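Probable LRR receptor-like serine/threonine-protein kinase At4g26540 (Arabidopsis thaliana, PDB 5HZ0) perceives RGF peptide hormones through its extracellular leucine-rich repeats and passes on the signal that maintains the root stem cell niche, pairing with SERK co-receptors. Local coordinates at residues S122-R127 / E149-I154; V137-G142 / L160-L165; E167-G172 / T191-G196. The protein carries 5 engineered substitutions. One frame throughout, in Å; residues are numbered along the deposited sequence.

In the fold
The three contacts lie close together in the early part of the leucine-rich repeat ectodomain, their centres about 12 to 14 Å apart. Contact 2 pairs two strands of the inner, concave surface and is the one most engaged with the bound peptide, through Arg139, Gly141 and Met162. Contact 3 follows along the chain and adds Glu167, which bonds to the peptide backbone. Contact 1 lies in the loops after the short strands 122-123 and 145-147. Leucine and isoleucine side chains join all three inside the coils: Leu165 CD1 of contact 2 lies 3.6 Å from Leu150 CD1, and Leu170 CD1 of contact 3 lies 3.8 Å from Ile125 CD1.

Contact 1: S122-R127 / E149-I154; sequences SGEIPR and ELPWEI
Arg127 turns the side of its guanidinium to Glu153, and both NE and NH2 converge on the one oxygen OE2. The NH2 to OE2 bond of this salt bridge is 2.9 Å long and uses the syn lone pair, whereas NE reaches the same oxygen at 3.2 Å from above the carboxylate plane. OE2 itself stays close to the guanidinium plane, although the two flat groups are turned 51° against each other. A bend in the glutamate chain (chi2 77°) lets the carboxylate fold back beside the arginine, with OE1 3.4 Å from Arg127 CB. An alanine in place of Glu153 would probably leave the Arg127 guanidinium without this carboxylate mate and more able to swing.

The two segments belong to consecutive repeats, predicted as LRR 6 and LRR 7, and run in nearly the same direction, as successive coils of a leucine-rich repeat solenoid do. Each carries a glutamate, an aliphatic residue and a proline in succession (Glu124-Ile125-Pro126 and Glu149-Leu150-Pro151), and the second enters a short 3-10 turn at Trp152.

Between the coils, the Pro151 ring meets Ile125 at about a right angle, CD approaching CB at 3.8 Å while CG rests 3.5 Å from the carbonyl O of Ile125. Deeper in, the Ile125 and Leu150 side chains slant across one another and touch through their CD1 methyls at 4.1 Å; with CG anti to the backbone N, Leu150 extends toward this interior. Leu165 and Leu170 close round the same pair. At the other end of the contact, the Glu124 carboxylate lies beside Glu149 and Pro151 of the next coil, with OE2 3.7 Å from Pro151 CD.

Contact 2: V137-G142 / L160-L165; sequences VLRAGG and LVMLGL
Strands 137-139 and 162-164 are neighbouring rungs of the parallel sheet that lines the concave face of the leucine-rich repeat solenoid, their axes approaching to 4.9 Å and their directions 12° from parallel. Backbone hydrogen bonds hold the register: Leu138 N donates to Met162 O and Gly164 N to Leu138 O, the second at 3.0 Å. Beyond the strand, Gly164 O accepts from Ala140 N at 2.8 Å, nearly along the C=O axis, and weakly from Gly141 N. CA-H...O contacts fill in between, among them Arg139 CA to Gly164 O.

Apolar contacts divide by face. Toward the interior, Leu138 and Leu163 lie side by side and point the same way, Leu138 CD2 meeting Leu163 CD1 at 3.6 Å. Just past the strands, Ala140 CB touches Leu165 CD2. On the opposite, peptide-facing side, Val137 CG2 packs on Met162 CB at 3.7 Å.

The polar contacts to the ligand come from 137-142. Both segments carry residues of the small-peptide recognition motifs; Arg139 NE and Gly141 N each bond to a modified side chain of the bound peptide, and Arg139 also makes a cation-pi contact with Phe117. Gly164, which pairs with Arg139, puts no side chain on the peptide-facing side. Bent at chi2 (47°), the Met162 chain slants across the aliphatic part of the arginine, and its terminal CE lies 3.9 Å from Arg139 CG.

Contact 3: E167-G172 / T191-G196; sequences ETSLSG and TSLLSG
Ser192 OG sits between two oxygens of Thr168, 3.0 Å from the carbonyl O and 3.1 Å from OG1, within hydrogen-bonding distance of both. With OG anti to the carbonyl carbon (chi1 -80°), the serine hydroxyl is set beside the threonine. Thr168 OG1 has a further partner in Leu165 O and accepts a weak bond from Leu170 N. The close pairing continues through the backbone, where Ser192 CA-H contacts Thr168 O at 3.2 Å.

Farther on, Leu193 N donates weakly to Leu170 O. The Leu193 side chain then lies against Ser169, CD1 3.8 Å from Ser169 CB, while the Ser169 hydroxyl is bonded to Lys144 O. The Leu194 side chain reaches the earlier coil with its end, CD2 lying 3.4 Å from Gly172 O. That same carbonyl takes a bond from Ser195 N at 3.1 Å, with the donor well above the carbonyl plane. Gly172 has a positive phi, a conformation that favours glycine.

At the start of both segments, Glu167 and Thr191 run side by side and point the same way, Glu167 CG touching Thr191 CB at 3.8 Å. Their polar ends part company: Thr191 OG1 bonds to Gln215, whereas Glu167 OE2 takes a hydrogen bond from the backbone of the bound peptide. Glu167 belongs to an experimentally defined small-peptide recognition motif. The two segments follow nearly the same direction in the predicted repeats LRR 8 and LRR 9, and such stacking of equivalent stretches just after the concave strands is characteristic of the leucine-rich repeat solenoid of plant receptor kinases.

Contact 1: S122-R127 / E149-I154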
# COMPACT_ATOMS: atom_id res chain seq x y z
N SER A 122 -25.94 15.52 -9.00
CA SER A 122 -26.55 14.91 -7.81
C SER A 122 -27.88 14.26 -8.16
O SER A 122 -28.25 14.18 -9.34
CB SER A 122 -26.72 15.95 -6.70
OG SER A 122 -27.20 17.19 -7.20
N GLY A 123 -28.60 13.78 -7.15
CA GLY A 123 -29.91 13.20 -7.36
C GLY A 123 -29.88 11.73 -7.71
O GLY A 123 -28.89 11.05 -7.48
N GLU A 124 -30.99 11.23 -8.25
CA GLU A 124 -31.02 9.85 -8.70
C GLU A 124 -30.86 9.76 -10.22
O GLU A 124 -30.81 10.78 -10.92
CB GLU A 124 -32.32 9.16 -8.26
CG GLU A 124 -32.13 7.76 -7.64
CD GLU A 124 -31.40 6.77 -8.56
OE1 GLU A 124 -30.30 6.28 -8.21
OE2 GLU A 124 -31.92 6.47 -9.66
N ILE A 125 -30.78 8.54 -10.72
CA ILE A 125 -30.85 8.26 -12.14
C ILE A 125 -32.32 8.03 -12.46
O ILE A 125 -32.94 7.11 -11.94
CB ILE A 125 -30.03 7.02 -12.51
CG1 ILE A 125 -28.55 7.25 -12.20
CG2 ILE A 125 -30.19 6.70 -13.98
CD1 ILE A 125 -27.72 5.99 -12.23
N PRO A 126 -32.89 8.88 -13.33
CA PRO A 126 -34.31 8.83 -13.68
C PRO A 126 -34.70 7.45 -14.16
O PRO A 126 -33.87 6.76 -14.73
CB PRO A 126 -34.41 9.81 -14.84
CG PRO A 126 -33.26 10.72 -14.67
CD PRO A 126 -32.16 9.92 -14.08
N ARG A 127 -35.95 7.05 -13.92
CA ARG A 127 -36.41 5.74 -14.35
C ARG A 127 -36.63 5.80 -15.85
O ARG A 127 -36.93 4.80 -16.49
CB ARG A 127 -37.70 5.36 -13.64
CG ARG A 127 -37.95 6.14 -12.37
CD ARG A 127 -38.14 5.22 -11.19
NE ARG A 127 -38.91 4.04 -11.55
CZ ARG A 127 -39.57 3.28 -10.68
NH1 ARG A 127 -39.58 3.60 -9.39
NH2 ARG A 127 -40.24 2.21 -11.10
N GLU A 149 -30.79 4.09 -5.71
CA GLU A 149 -30.57 2.78 -6.29
C GLU A 149 -30.53 2.88 -7.82
O GLU A 149 -31.16 3.75 -8.41
CB GLU A 149 -31.67 1.81 -5.85
CG GLU A 149 -31.48 1.22 -4.46
CD GLU A 149 -32.36 0.01 -4.20
OE1 GLU A 149 -31.97 -0.87 -3.40
OE2 GLU A 149 -33.46 -0.06 -4.79
N LEU A 150 -29.79 1.98 -8.46
CA LEU A 150 -29.82 1.91 -9.91
C LEU A 150 -31.23 1.51 -10.30
O LEU A 150 -31.73 0.47 -9.85
CB LEU A 150 -28.79 0.89 -10.42
CG LEU A 150 -28.67 0.67 -11.93
CD1 LEU A 150 -28.13 1.92 -12.64
CD2 LEU A 150 -27.81 -0.54 -12.23
N PRO A 151 -31.90 2.33 -11.12
CA PRO A 151 -33.31 2.06 -11.41
C PRO A 151 -33.52 0.76 -12.18
O PRO A 151 -32.74 0.40 -13.05
CB PRO A 151 -33.74 3.26 -12.25
CG PRO A 151 -32.48 3.78 -12.85
CD PRO A 151 -31.40 3.52 -11.83
N TRP A 152 -34.59 0.08 -11.82
CA TRP A 152 -35.01 -1.16 -12.44
C TRP A 152 -35.05 -1.03 -13.98
O TRP A 152 -34.62 -1.93 -14.73
CB TRP A 152 -36.39 -1.50 -11.89
CG TRP A 152 -36.92 -2.77 -12.39
CD1 TRP A 152 -37.79 -2.94 -13.43
CD2 TRP A 152 -36.62 -4.07 -11.89
NE1 TRP A 152 -38.05 -4.28 -13.61
CE2 TRP A 152 -37.34 -4.99 -12.67
CE3 TRP A 152 -35.80 -4.55 -10.87
CZ2 TRP A 152 -37.27 -6.37 -12.46
CZ3 TRP A 152 -35.73 -5.92 -10.66
CH2 TRP A 152 -36.46 -6.80 -11.45
N GLU A 153 -35.51 0.13 -14.44
CA GLU A 153 -35.71 0.37 -15.87
C GLU A 153 -34.42 0.25 -16.69
O GLU A 153 -34.47 0.23 -17.92
CB GLU A 153 -36.36 1.72 -16.09
CG GLU A 153 -37.83 1.77 -15.68
CD GLU A 153 -38.06 1.86 -14.16
OE1 GLU A 153 -37.09 1.99 -13.38
OE2 GLU A 153 -39.24 1.80 -13.76
N ILE A 154 -33.27 0.18 -16.02
CA ILE A 154 -32.01 0.02 -16.72
C ILE A 154 -32.02 -1.26 -17.56
O ILE A 154 -31.29 -1.35 -18.54
CB ILE A 154 -30.80 -0.02 -15.78
CG1 ILE A 154 -29.53 0.33 -16.55
CG2 ILE A 154 -30.66 -1.39 -15.12
CD1 ILE A 154 -29.55 1.70 -17.14

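Contact 2: V137-G142 / L160-L165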
# COMPACT_ATOMS: atom_id res chain seq x y z
N VAL A 137 -23.44 3.30 -24.53
CA VAL A 137 -22.56 3.72 -23.47
C VAL A 137 -23.23 4.78 -22.58
O VAL A 137 -23.63 5.84 -23.06
CB VAL A 137 -21.25 4.32 -24.04
CG1 VAL A 137 -20.41 4.92 -22.94
CG2 VAL A 137 -20.45 3.25 -24.80
N LEU A 138 -23.36 4.47 -21.29
CA LEU A 138 -23.73 5.46 -20.31
C LEU A 138 -22.63 5.45 -19.27
O LEU A 138 -22.42 4.44 -18.60
CB LEU A 138 -25.09 5.15 -19.67
CG LEU A 138 -25.40 5.58 -18.21
CD1 LEU A 138 -25.27 7.07 -17.95
CD2 LEU A 138 -26.77 5.10 -17.82
N ARG A 139 -21.91 6.56 -19.15
CA ARG A 139 -20.92 6.68 -18.10
C ARG A 139 -21.15 7.97 -17.34
O ARG A 139 -20.91 9.06 -17.88
CB ARG A 139 -19.53 6.70 -18.71
CG ARG A 139 -19.27 5.57 -19.69
CD ARG A 139 -17.91 5.72 -20.33
NE ARG A 139 -16.88 5.82 -19.31
CZ ARG A 139 -15.68 6.34 -19.51
NH1 ARG A 139 -14.82 6.42 -18.51
NH2 ARG A 139 -15.34 6.80 -20.71
N ALA A 140 -21.68 7.80 -16.13
CA ALA A 140 -21.97 8.87 -15.15
C ALA A 140 -21.08 8.94 -13.90
O ALA A 140 -21.38 9.69 -12.97
CB ALA A 140 -23.43 8.85 -14.76
N GLY A 141 -20.04 8.11 -13.84
CA GLY A 141 -19.18 8.04 -12.67
C GLY A 141 -18.43 9.31 -12.33
O GLY A 141 -18.42 10.28 -13.08
N GLY A 142 -17.79 9.34 -11.16
CA GLY A 142 -17.14 10.55 -10.71
C GLY A 142 -18.09 11.73 -10.52
O GLY A 142 -17.76 12.87 -10.85
N LEU A 160 -27.04 -1.66 -24.38
CA LEU A 160 -25.91 -1.23 -23.55
C LEU A 160 -24.75 -2.21 -23.67
O LEU A 160 -24.93 -3.42 -23.59
CB LEU A 160 -26.30 -1.13 -22.09
CG LEU A 160 -26.78 0.18 -21.49
CD1 LEU A 160 -27.27 -0.12 -20.09
CD2 LEU A 160 -25.67 1.21 -21.45
N VAL A 161 -23.56 -1.64 -23.83
CA VAL A 161 -22.30 -2.36 -23.83
C VAL A 161 -21.50 -1.95 -22.60
O VAL A 161 -20.83 -2.78 -21.99
CB VAL A 161 -21.50 -2.25 -25.18
CG1 VAL A 161 -22.43 -2.56 -26.34
CG2 VAL A 161 -20.84 -0.89 -25.36
N MET A 162 -21.47 -0.64 -22.37
CA MET A 162 -20.66 -0.03 -21.33
C MET A 162 -21.54 0.75 -20.33
O MET A 162 -22.32 1.62 -20.71
CB MET A 162 -19.63 0.89 -22.01
CG MET A 162 -18.79 1.74 -21.08
SD MET A 162 -18.11 0.82 -19.69
CE MET A 162 -17.95 2.14 -18.49
N LEU A 163 -21.44 0.40 -19.06
CA LEU A 163 -22.17 1.11 -18.01
C LEU A 163 -21.26 1.43 -16.84
O LEU A 163 -20.80 0.53 -16.15
CB LEU A 163 -23.36 0.29 -17.50
CG LEU A 163 -24.11 0.93 -16.32
CD1 LEU A 163 -24.90 2.15 -16.77
CD2 LEU A 163 -25.02 -0.06 -15.58
N GLY A 164 -21.02 2.70 -16.57
CA GLY A 164 -20.26 2.94 -15.38
C GLY A 164 -20.70 4.16 -14.64
O GLY A 164 -20.96 5.25 -15.14
N LEU A 165 -20.86 3.83 -13.37
CA LEU A 165 -21.31 4.64 -12.26
C LEU A 165 -20.28 4.80 -11.15
O LEU A 165 -20.67 4.94 -10.01
CB LEU A 165 -22.68 4.15 -11.78
CG LEU A 165 -23.68 4.26 -12.94
CD1 LEU A 165 -24.88 3.36 -12.76
CD2 LEU A 165 -24.11 5.72 -13.12

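Contact 3: E167-G172 / T191-G196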
# COMPACT_ATOMS: atom_id res chain seq x y z
N GLU A 167 -17.39 5.69 -8.37
CA GLU A 167 -17.20 6.86 -7.51
C GLU A 167 -18.44 7.74 -7.44
O GLU A 167 -18.37 8.96 -7.60
CB GLU A 167 -15.95 7.65 -7.89
CG GLU A 167 -14.71 6.98 -7.39
CD GLU A 167 -13.46 7.77 -7.66
OE1 GLU A 167 -13.52 9.01 -7.54
OE2 GLU A 167 -12.43 7.15 -8.00
N THR A 168 -19.57 7.09 -7.22
CA THR A 168 -20.81 7.78 -6.98
C THR A 168 -21.34 7.32 -5.63
O THR A 168 -20.74 6.48 -4.95
CB THR A 168 -21.85 7.45 -8.07
OG1 THR A 168 -22.10 6.04 -8.08
CG2 THR A 168 -21.36 7.89 -9.43
N SER A 169 -22.47 7.88 -5.23
CA SER A 169 -23.13 7.46 -4.01
C SER A 169 -24.23 6.42 -4.25
O SER A 169 -25.09 6.22 -3.39
CB SER A 169 -23.57 8.65 -3.19
OG SER A 169 -22.42 9.37 -2.77
N LEU A 170 -24.26 5.85 -5.45
CA LEU A 170 -25.23 4.81 -5.77
C LEU A 170 -25.25 3.73 -4.71
O LEU A 170 -24.20 3.19 -4.33
CB LEU A 170 -24.91 4.18 -7.12
CG LEU A 170 -26.15 4.07 -8.02
CD1 LEU A 170 -26.44 5.40 -8.69
CD2 LEU A 170 -25.96 2.98 -9.01
N SER A 171 -26.45 3.41 -4.24
CA SER A 171 -26.61 2.52 -3.10
C SER A 171 -27.59 1.41 -3.40
O SER A 171 -28.11 1.34 -4.51
CB SER A 171 -27.11 3.30 -1.89
OG SER A 171 -28.40 3.85 -2.14
N GLY A 172 -27.86 0.56 -2.41
CA GLY A 172 -28.78 -0.55 -2.59
C GLY A 172 -28.23 -1.70 -3.42
O GLY A 172 -27.06 -1.71 -3.79
N THR A 191 -16.10 1.84 -5.82
CA THR A 191 -15.89 2.94 -4.90
C THR A 191 -17.19 3.75 -4.81
O THR A 191 -17.23 4.95 -5.06
CB THR A 191 -14.71 3.81 -5.33
OG1 THR A 191 -13.66 2.95 -5.82
CG2 THR A 191 -14.20 4.66 -4.16
N SER A 192 -18.26 3.03 -4.50
CA SER A 192 -19.61 3.58 -4.38
C SER A 192 -20.25 3.09 -3.08
O SER A 192 -19.55 2.65 -2.16
CB SER A 192 -20.47 3.22 -5.59
OG SER A 192 -20.20 4.08 -6.68
N LEU A 193 -21.56 3.29 -2.97
CA LEU A 193 -22.34 2.89 -1.79
C LEU A 193 -23.15 1.58 -1.85
O LEU A 193 -24.01 1.36 -1.01
CB LEU A 193 -23.18 4.06 -1.25
CG LEU A 193 -22.31 5.24 -0.83
CD1 LEU A 193 -23.14 6.36 -0.21
CD2 LEU A 193 -21.20 4.80 0.11
N LEU A 194 -22.97 0.78 -2.89
CA LEU A 194 -23.75 -0.47 -3.03
C LEU A 194 -23.72 -1.43 -1.84
O LEU A 194 -22.68 -1.61 -1.20
CB LEU A 194 -23.28 -1.24 -4.26
CG LEU A 194 -23.39 -0.60 -5.63
CD1 LEU A 194 -22.72 -1.51 -6.64
CD2 LEU A 194 -24.87 -0.35 -5.99
N SER A 195 -24.86 -2.06 -1.57
CA SER A 195 -24.98 -3.11 -0.55
C SER A 195 -25.97 -4.17 -1.00
O SER A 195 -26.56 -4.06 -2.07
CB SER A 195 -25.38 -2.53 0.83
OG SER A 195 -26.21 -1.37 0.74
N GLY A 196 -26.16 -5.20 -0.19
CA GLY A 196 -26.93 -6.34 -0.64
C GLY A 196 -26.11 -7.22 -1.57
O GLY A 196 -24.96 -6.91 -1.90